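Aac(6')-Ih protein (Acinetobacter baumannii, PDB 4E8O) probably transfers the acetyl group of acetyl coenzyme A to the 6'-amine of aminoglycoside antibiotics, the reaction behind its resistance activity. Local coordinates at residues A77-S82 against A97-I102. Numbering follows the deposited sequence.
Sequences AMLEAS and AFLEGI
Met78 meets the partner strand through its carbonyl: the O atom takes a CA-H...O contact from Ile102 CA, while the thioether side chain turns to helix 32-42. Next along, Leu79 pairs with Ile102 without backbone hydrogen bonds. Its side chain crosses that of Leu99 at about a right angle, with Leu79 CD1 3.7 Å from Leu99 CD1, and the pair lies on the sheet face packed against helix 113-127, where Leu79 also touches Leu117 and Val121. At Glu80 the regular antiparallel pattern breaks. Glu80 N donates to Gly101 O at 2.7 Å, in the carbonyl plane, but Glu80 O accepts two bonds, from Gly101 N at 3.2 Å and from Glu100 N at 2.9 Å. Both donors come from the same face of the carbonyl plane. Glu100 and Gly101 thus share one partner, a classic beta bulge, and Glu100 CB is brought to 4.1 Å from Glu80 CB. The carboxylate of Glu80 itself is held by Arg39 and Trp35. Past the bulge Ala81 pairs with Leu99, its CA within 3.2 Å of Phe98 O. Ser82 then closes a reciprocal backbone pair with Phe98, and its hydroxyl reaches the second glutamate: Ser82 OG donates to the anti lone pair of Glu100 OE2 over 2.5 Å. A bend at chi2 (-81°) carries the Glu100 carboxylate back along the strand to this serine. Arg84 makes a salt bridge to Glu100 OE2 and a hydrogen bond to Ser82 OG. In GNAT enzymes a bulge in strand β4 splays it from the parallel β5 to admit acetyl-CoA; the bulge in 96-104, next to 132-138, is consistent with that feature. Arg39 at Glu80 and Arg84 at Glu100 probably offset the charge of the two glutamates.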
loop_
_atom_site.group_PDB
_atom_site.type_symbol
_atom_site.label_atom_id
_atom_site.label_comp_id
_atom_site.label_asym_id
_atom_site.label_seq_id
_atom_site.Cartn_x
_atom_site.Cartn_y
_atom_site.Cartn_z
ATOM N N ALA B 77 23.212 -5.693 -11.667
ATOM C CA ALA B 77 22.191 -5.483 -10.641
ATOM C C ALA B 77 21.386 -4.212 -10.889
ATOM O O ALA B 77 21.881 -3.269 -11.511
ATOM C CB ALA B 77 22.824 -5.439 -9.257
ATOM N N MET B 78 20.150 -4.189 -10.394
ATOM C CA MET B 78 19.286 -3.014 -10.501
ATOM C C MET B 78 18.428 -2.865 -9.255
ATOM O O MET B 78 18.153 -3.847 -8.566
ATOM C CB MET B 78 18.364 -3.121 -11.718
ATOM C CG MET B 78 17.511 -4.380 -11.730
ATOM S SD MET B 78 15.935 -4.183 -12.595
ATOM C CE MET B 78 14.916 -3.530 -11.274
ATOM N N LEU B 79 18.004 -1.635 -8.978
ATOM C CA LEU B 79 17.082 -1.352 -7.887
ATOM C C LEU B 79 16.109 -0.269 -8.333
ATOM O O LEU B 79 16.480 0.647 -9.076
ATOM C CB LEU B 79 17.846 -0.879 -6.644
ATOM C CG LEU B 79 17.028 -0.452 -5.419
ATOM C CD1 LEU B 79 17.792 -0.735 -4.143
ATOM C CD2 LEU B 79 16.672 1.023 -5.481
ATOM N N GLU B 80 14.866 -0.369 -7.878
ATOM C CA GLU B 80 13.899 0.697 -8.081
ATOM C C GLU B 80 13.258 1.023 -6.740
ATOM O O GLU B 80 12.941 0.125 -5.964
ATOM C CB GLU B 80 12.844 0.286 -9.122
ATOM C CG GLU B 80 13.447 -0.085 -10.477
ATOM C CD GLU B 80 12.413 -0.418 -11.538
ATOM O OE1 GLU B 80 11.232 -0.020 -11.395
ATOM O OE2 GLU B 80 12.786 -1.079 -12.534
ATOM N N ALA B 81 13.073 2.305 -6.456
ATOM C CA ALA B 81 12.454 2.695 -5.197
ATOM C C ALA B 81 11.582 3.906 -5.426
ATOM O O ALA B 81 11.709 4.584 -6.449
ATOM C CB ALA B 81 13.511 2.983 -4.136
ATOM N N SER B 82 10.693 4.180 -4.476
ATOM C CA SER B 82 9.820 5.339 -4.575
ATOM C C SER B 82 9.657 5.999 -3.219
ATOM O O SER B 82 9.983 5.408 -2.184
ATOM C CB SER B 82 8.448 4.930 -5.097
ATOM O OG SER B 82 7.834 3.987 -4.234
ATOM N N ALA B 97 10.210 5.838 2.306
ATOM C CA ALA B 97 10.803 5.276 1.098
ATOM C C ALA B 97 10.216 3.887 0.922
ATOM O O ALA B 97 9.803 3.268 1.897
ATOM C CB ALA B 97 12.306 5.202 1.222
ATOM N N PHE B 98 10.160 3.392 -0.309
ATOM C CA PHE B 98 9.623 2.053 -0.531
ATOM C C PHE B 98 10.418 1.326 -1.604
ATOM O O PHE B 98 10.674 1.886 -2.672
ATOM C CB PHE B 98 8.135 2.121 -0.898
ATOM C CG PHE B 98 7.461 0.774 -0.983
ATOM C CD1 PHE B 98 6.805 0.237 0.117
ATOM C CD2 PHE B 98 7.464 0.056 -2.168
ATOM C CE1 PHE B 98 6.178 -0.999 0.038
ATOM C CE2 PHE B 98 6.839 -1.179 -2.258
ATOM C CZ PHE B 98 6.195 -1.708 -1.152
ATOM N N LEU B 99 10.812 0.087 -1.312
ATOM C CA LEU B 99 11.581 -0.721 -2.256
ATOM C C LEU B 99 10.642 -1.373 -3.258
ATOM O O LEU B 99 9.856 -2.255 -2.900
ATOM C CB LEU B 99 12.389 -1.799 -1.521
ATOM C CG LEU B 99 13.372 -2.577 -2.395
ATOM C CD1 LEU B 99 14.423 -1.630 -2.925
ATOM C CD2 LEU B 99 14.020 -3.728 -1.636
ATOM N N GLU B 100 10.715 -0.934 -4.511
ATOM C CA GLU B 100 9.828 -1.461 -5.533
ATOM C C GLU B 100 10.394 -2.742 -6.117
ATOM O O GLU B 100 9.647 -3.666 -6.432
ATOM C CB GLU B 100 9.607 -0.427 -6.637
ATOM C CG GLU B 100 9.060 0.905 -6.141
ATOM C CD GLU B 100 7.564 0.885 -5.925
ATOM O OE1 GLU B 100 6.925 -0.131 -6.260
ATOM O OE2 GLU B 100 7.019 1.893 -5.422
ATOM N N GLY B 101 11.716 -2.801 -6.254
ATOM C CA GLY B 101 12.345 -3.974 -6.821
ATOM C C GLY B 101 13.850 -3.939 -6.711
ATOM O O GLY B 101 14.474 -2.884 -6.846
ATOM N N ILE B 102 14.433 -5.103 -6.461
ATOM C CA ILE B 102 15.876 -5.236 -6.465
ATOM C C ILE B 102 16.221 -6.563 -7.123
ATOM O O ILE B 102 15.524 -7.563 -6.928
ATOM C CB ILE B 102 16.453 -5.143 -5.035
ATOM C CG1 ILE B 102 17.983 -5.180 -5.063
ATOM C CG2 ILE B 102 15.855 -6.226 -4.139
ATOM C CD1 ILE B 102 18.625 -5.024 -3.699
#